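Local coordinates for N-acetylglucosamine-6-phosphate deacetylase (Thermotoga maritima, PDB 1O12), which probably removes the acetyl group from N-acetylglucosamine 6-phosphate, using one divalent metal cation bound in each subunit, at residues H125-Y130 / A186-A191; A159-F164 / V204-H209. All blocks are in the same frame, centred on the assembly; numbering follows the deposited sequence.

Contact 1 (H125-Y130 / A186-A191); sequences HLEGPY and AGHSIA. With FE (Fe (III) ion), chain C.
Glu127 and His188 come together at the bound iron(III) ion, their side chains crossing at about a right angle while the planes of carboxylate and imidazole are nearly parallel, 7° apart. Glu127 gives one oxygen: OE2 is 2.2 Å from the iron, whereas OE1 stays 3.5 Å from the iron, so the carboxylate binds through a single atom. From the other segment His188 NE2 reaches the same iron at 2.2 Å. Glu127 OE2 and His188 NE2 are thereby brought within 2.8 Å as fellow ligands, not as a hydrogen-bonded pair. The site sits at the mouth of the amidohydrolase TIM barrel: Glu127 ends strand 121-127, His188 lies in the loop that follows strand 183-186, and His209 is the third protein ligand. With CG anti to the backbone N (chi1 -159°) and an extended chain beyond it, Glu127 carries its carboxylate across to the metal. Both its oxygens have further partners, OE1 bonding to His61 and OE2 to His139. The His188 ring is fixed in rotation by a hydrogen bond from ND1 to the backbone oxygen of Lys135, which leaves NE2 directed at the iron, and His139 meets this ring edge-to-face.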
loop_
_atom_site.group_PDB
_atom_site.type_symbol
_atom_site.label_atom_id
_atom_site.label_comp_id
_atom_site.label_asym_id
_atom_site.label_seq_id
_atom_site.Cartn_x
_atom_site.Cartn_y
_atom_site.Cartn_z
ATOM N N HIS A 125 23.096 -7.727 -15.934
ATOM C CA HIS A 125 21.870 -8.039 -15.191
ATOM C C HIS A 125 21.099 -8.994 -16.084
ATOM O O HIS A 125 20.674 -8.643 -17.207
ATOM C CB HIS A 125 21.045 -6.774 -14.904
ATOM C CG HIS A 125 19.704 -7.042 -14.293
ATOM N ND1 HIS A 125 18.859 -6.026 -13.885
ATOM C CD2 HIS A 125 19.043 -8.200 -14.053
ATOM C CE1 HIS A 125 17.735 -6.549 -13.424
ATOM N NE2 HIS A 125 17.819 -7.866 -13.515
ATOM N N LEU A 126 20.970 -10.220 -15.583
ATOM C CA LEU A 126 20.292 -11.272 -16.310
ATOM C C LEU A 126 18.814 -11.311 -15.929
ATOM O O LEU A 126 18.431 -11.895 -14.901
ATOM C CB LEU A 126 20.974 -12.631 -16.035
ATOM C CG LEU A 126 22.458 -12.829 -16.410
ATOM C CD1 LEU A 126 22.986 -14.118 -15.809
ATOM C CD2 LEU A 126 22.619 -12.887 -17.906
ATOM N N GLU A 127 18.007 -10.653 -16.761
ATOM C CA GLU A 127 16.565 -10.602 -16.575
ATOM C C GLU A 127 16.016 -11.769 -17.373
ATOM O O GLU A 127 15.952 -11.720 -18.591
ATOM C CB GLU A 127 15.983 -9.299 -17.126
ATOM C CG GLU A 127 14.612 -8.949 -16.528
ATOM C CD GLU A 127 13.801 -8.024 -17.401
ATOM O OE1 GLU A 127 14.279 -6.942 -17.801
ATOM O OE2 GLU A 127 12.657 -8.384 -17.698
ATOM N N GLY A 128 15.606 -12.814 -16.682
ATOM C CA GLY A 128 15.132 -13.982 -17.385
ATOM C C GLY A 128 16.386 -14.833 -17.528
ATOM O O GLY A 128 17.479 -14.345 -17.250
ATOM N N PRO A 129 16.287 -16.067 -18.023
ATOM C CA PRO A 129 15.081 -16.758 -18.486
ATOM C C PRO A 129 14.312 -17.549 -17.426
ATOM O O PRO A 129 13.341 -18.223 -17.762
ATOM C CB PRO A 129 15.629 -17.669 -19.571
ATOM C CG PRO A 129 16.937 -18.160 -18.896
ATOM C CD PRO A 129 17.492 -16.896 -18.237
ATOM N N TYR A 130 14.734 -17.489 -16.167
ATOM C CA TYR A 130 14.038 -18.230 -15.121
ATOM C C TYR A 130 12.821 -17.481 -14.552
ATOM O O TYR A 130 12.699 -17.212 -13.343
ATOM C CB TYR A 130 15.021 -18.593 -14.017
ATOM C CG TYR A 130 16.317 -19.098 -14.580
ATOM C CD1 TYR A 130 16.350 -20.239 -15.387
ATOM C CD2 TYR A 130 17.506 -18.396 -14.376
ATOM C CE1 TYR A 130 17.531 -20.663 -15.988
ATOM C CE2 TYR A 130 18.695 -18.808 -14.970
ATOM C CZ TYR A 130 18.703 -19.935 -15.780
ATOM O OH TYR A 130 19.864 -20.291 -16.431
ATOM N N ALA A 186 13.256 -10.501 -7.438
ATOM C CA ALA A 186 12.022 -11.168 -7.853
ATOM C C ALA A 186 11.263 -10.304 -8.846
ATOM O O ALA A 186 11.134 -9.086 -8.661
ATOM C CB ALA A 186 11.148 -11.467 -6.638
ATOM N N GLY A 187 10.778 -10.953 -9.901
ATOM C CA GLY A 187 10.026 -10.285 -10.946
ATOM C C GLY A 187 9.517 -11.300 -11.955
ATOM O O GLY A 187 10.033 -12.424 -12.031
ATOM N N HIS A 188 8.490 -10.903 -12.718
ATOM C CA HIS A 188 7.861 -11.754 -13.735
ATOM C C HIS A 188 7.403 -13.039 -13.087
ATOM O O HIS A 188 7.734 -14.123 -13.532
ATOM C CB HIS A 188 8.864 -12.039 -14.840
ATOM C CG HIS A 188 9.252 -10.817 -15.605
ATOM N ND1 HIS A 188 8.387 -10.181 -16.479
ATOM C CD2 HIS A 188 10.395 -10.088 -15.606
ATOM C CE1 HIS A 188 8.986 -9.119 -16.990
ATOM N NE2 HIS A 188 10.205 -9.039 -16.477
ATOM N N SER A 189 6.621 -12.897 -12.030
ATOM C CA SER A 189 6.173 -14.034 -11.258
ATOM C C SER A 189 4.736 -13.950 -10.775
ATOM O O SER A 189 4.161 -12.866 -10.685
ATOM C CB SER A 189 7.106 -14.166 -10.055
ATOM O OG SER A 189 6.440 -14.659 -8.907
ATOM N N ILE A 190 4.143 -15.103 -10.478
ATOM C CA ILE A 190 2.781 -15.104 -9.926
ATOM C C ILE A 190 2.847 -15.644 -8.514
ATOM O O ILE A 190 1.834 -15.885 -7.893
ATOM C CB ILE A 190 1.763 -15.964 -10.731
ATOM C CG1 ILE A 190 2.323 -17.360 -10.980
ATOM C CG2 ILE A 190 1.367 -15.251 -11.999
ATOM C CD1 ILE A 190 1.471 -18.133 -11.998
ATOM N N ALA A 191 4.055 -15.826 -8.009
ATOM C CA ALA A 191 4.244 -16.338 -6.668
ATOM C C ALA A 191 3.383 -15.644 -5.602
ATOM O O ALA A 191 3.109 -14.432 -5.651
ATOM C CB ALA A 191 5.716 -16.240 -6.285
HETATM FE FE FE C . 10.827 -7.178 -17.537
#

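Contact 2 (A159-F164 / V204-H209); sequences AKMLTF and VKRITH. With FE (Fe (III) ion), chain C.
Met161 and Thr163 of strand 159-164 face Arg206 and Thr208 of segment 204-209, across the interior of the TIM barrel of the amidohydrolase family. The touching parts run 87° apart, and their contact is made by side chains, with Leu162 and Ile207, the alternate residues, pointing away from it.

The polar link is a hydrogen bond between two hydroxyls that meet tip to tip, Thr163 OG1 and Thr208 OG1, 2.6 Å apart; either could be the donor. Both threonines hold OG1 anti to the carbonyl carbon (chi1 -66° and -62°), which turns each hydroxyl toward its mate. Each has a second partner, His125 for Thr163 and Ser185 for Thr208, so the pair belongs to a buried hydrogen-bonded chain beside the metal site.

Next comes a selenomethionine over a guanidinium. Met161 crosses Arg206 at about a right angle, its SE sitting 3.4 Å above the guanidinium plane, over the centre, and its CE 3.3 Å from Arg206 NE. Arg206 NE and NH2 make salt bridges to Glu336 and Glu237, and NH1 a hydrogen bond to Ser185. With an alanine in place of Arg206, the carboxylates of Glu336 and Glu237 would probably lose their cationic mate and a gap would open under the Met161 selenium.

The apolar touch is lighter: Val204 CG1 approaches the edge of the Phe164 ring, 4.2 Å from CE2, and that ring also meets Phe199 of helix 193-200.

At the metal end, Thr208 lays its CG2 3.9 Å above the centre of the His209 ring, whose NE2 binds the iron(III) ion at 2.3 Å.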
loop_
_atom_site.group_PDB
_atom_site.type_symbol
_atom_site.label_atom_id
_atom_site.label_comp_id
_atom_site.label_asym_id
_atom_site.label_seq_id
_atom_site.Cartn_x
_atom_site.Cartn_y
_atom_site.Cartn_z
ATOM N N ALA A 159 28.282 -11.470 -14.149
ATOM C CA ALA A 159 26.864 -11.314 -13.843
ATOM C C ALA A 159 26.864 -10.597 -12.487
ATOM O O ALA A 159 27.699 -10.897 -11.626
ATOM C CB ALA A 159 26.186 -12.672 -13.714
ATOM N N LYS A 160 25.943 -9.662 -12.292
ATOM C CA LYS A 160 25.891 -8.935 -11.040
ATOM C C LYS A 160 24.526 -8.976 -10.422
ATOM O O LYS A 160 24.380 -8.782 -9.223
ATOM C CB LYS A 160 26.301 -7.482 -11.252
ATOM C CG LYS A 160 27.785 -7.332 -11.588
ATOM C CD LYS A 160 28.681 -7.811 -10.456
ATOM C CE LYS A 160 30.164 -7.878 -10.871
ATOM N NZ LYS A 160 31.067 -8.460 -9.829
HETATM N N MSE A 161 23.523 -9.249 -11.245
HETATM C CA MSE A 161 22.153 -9.273 -10.775
HETATM C C MSE A 161 21.352 -10.260 -11.599
HETATM O O MSE A 161 21.665 -10.517 -12.756
HETATM C CB MSE A 161 21.552 -7.878 -10.888
HETATM C CG MSE A 161 20.194 -7.775 -10.297
HETATM SE SE MSE A 161 19.559 -5.946 -10.183
HETATM C CE MSE A 161 20.571 -5.306 -8.643
ATOM N N LEU A 162 20.296 -10.794 -11.022
ATOM C CA LEU A 162 19.506 -11.772 -11.736
ATOM C C LEU A 162 18.057 -11.657 -11.332
ATOM O O LEU A 162 17.755 -11.696 -10.144
ATOM C CB LEU A 162 20.035 -13.153 -11.367
ATOM C CG LEU A 162 19.513 -14.528 -11.790
ATOM C CD1 LEU A 162 17.991 -14.594 -11.757
ATOM C CD2 LEU A 162 20.074 -14.844 -13.122
ATOM N N THR A 163 17.158 -11.518 -12.300
ATOM C CA THR A 163 15.729 -11.457 -11.976
ATOM C C THR A 163 15.030 -12.805 -12.234
ATOM O O THR A 163 15.002 -13.304 -13.368
ATOM C CB THR A 163 14.991 -10.375 -12.781
ATOM O OG1 THR A 163 15.477 -9.093 -12.400
ATOM C CG2 THR A 163 13.484 -10.436 -12.501
ATOM N N PHE A 164 14.444 -13.369 -11.176
ATOM C CA PHE A 164 13.749 -14.658 -11.245
ATOM C C PHE A 164 12.338 -14.664 -10.614
ATOM O O PHE A 164 11.964 -13.763 -9.828
ATOM C CB PHE A 164 14.582 -15.716 -10.537
ATOM C CG PHE A 164 14.475 -15.649 -9.041
ATOM C CD1 PHE A 164 13.739 -16.604 -8.343
ATOM C CD2 PHE A 164 15.057 -14.590 -8.335
ATOM C CE1 PHE A 164 13.582 -16.507 -6.975
ATOM C CE2 PHE A 164 14.903 -14.478 -6.948
ATOM C CZ PHE A 164 14.166 -15.437 -6.267
ATOM N N VAL A 204 16.738 -12.750 -0.106
ATOM C CA VAL A 204 16.362 -12.049 -1.335
ATOM C C VAL A 204 15.559 -10.836 -0.896
ATOM O O VAL A 204 14.488 -10.987 -0.292
ATOM C CB VAL A 204 15.483 -12.926 -2.289
ATOM C CG1 VAL A 204 15.119 -12.124 -3.527
ATOM C CG2 VAL A 204 16.242 -14.239 -2.681
ATOM N N LYS A 205 16.050 -9.634 -1.180
ATOM C CA LYS A 205 15.308 -8.466 -0.736
ATOM C C LYS A 205 15.063 -7.388 -1.792
ATOM O O LYS A 205 15.084 -6.194 -1.502
ATOM C CB LYS A 205 15.991 -7.881 0.502
ATOM C CG LYS A 205 16.050 -8.852 1.664
ATOM C CD LYS A 205 16.895 -8.295 2.791
ATOM C CE LYS A 205 16.847 -9.175 4.042
ATOM N NZ LYS A 205 17.650 -8.542 5.141
ATOM N N ARG A 206 14.758 -7.817 -3.008
ATOM C CA ARG A 206 14.532 -6.869 -4.073
ATOM C C ARG A 206 13.444 -7.333 -5.074
ATOM O O ARG A 206 13.298 -8.527 -5.344
ATOM C CB ARG A 206 15.890 -6.658 -4.764
ATOM C CG ARG A 206 16.002 -5.553 -5.778
ATOM C CD ARG A 206 17.364 -5.644 -6.408
ATOM N NE ARG A 206 17.665 -4.511 -7.253
ATOM C CZ ARG A 206 17.138 -4.280 -8.454
ATOM N NH1 ARG A 206 16.262 -5.133 -8.967
ATOM N NH2 ARG A 206 17.506 -3.180 -9.139
ATOM N N ILE A 207 12.673 -6.387 -5.605
ATOM C CA ILE A 207 11.645 -6.691 -6.605
ATOM C C ILE A 207 11.893 -5.897 -7.925
ATOM O O ILE A 207 12.097 -4.671 -7.894
ATOM C CB ILE A 207 10.265 -6.405 -6.042
ATOM C CG1 ILE A 207 9.986 -7.395 -4.907
ATOM C CG2 ILE A 207 9.206 -6.515 -7.157
ATOM C CD1 ILE A 207 8.641 -7.245 -4.276
ATOM N N THR A 208 11.905 -6.615 -9.060
ATOM C CA THR A 208 12.180 -6.046 -10.391
ATOM C C THR A 208 10.959 -5.308 -10.966
ATOM O O THR A 208 9.841 -5.833 -10.977
ATOM C CB THR A 208 12.724 -7.185 -11.368
ATOM O OG1 THR A 208 13.950 -7.690 -10.840
ATOM C CG2 THR A 208 12.997 -6.672 -12.789
ATOM N N HIS A 209 11.224 -4.104 -11.473
ATOM C CA HIS A 209 10.216 -3.144 -11.950
ATOM C C HIS A 209 8.805 -3.385 -11.410
ATOM O O HIS A 209 7.923 -3.914 -12.090
ATOM C CB HIS A 209 10.220 -2.962 -13.486
ATOM C CG HIS A 209 10.111 -4.229 -14.266
ATOM N ND1 HIS A 209 9.302 -5.272 -13.885
ATOM C CD2 HIS A 209 10.713 -4.617 -15.416
ATOM C CE1 HIS A 209 9.413 -6.254 -14.764
ATOM N NE2 HIS A 209 10.264 -5.882 -15.701
HETATM FE FE FE C . 10.827 -7.178 -17.537
#

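Overall arrangement
The two contacts have centres 8 Å apart and interleave along the chain: 125-130, then 159-164, then 186-191, then 204-209. Strands 121-127 and 159-164 are parallel neighbours in the barrel, and strand 183-186 follows beside them, so each contact skips one strand: 159-164 lies between the segments of contact 1, and 183-186 between those of contact 2. They are tied together directly, by probable hydrogen bonds of 2.9 Å from His125 NE2 to Thr163 OG1 and of 2.6 Å between Ala186 O and Thr208 N. The iron(III) ion joins them too: contact 1 supplies two of its protein ligands and contact 2 the third. The threonine pair lies close to this metal, Arg206 deeper in the barrel.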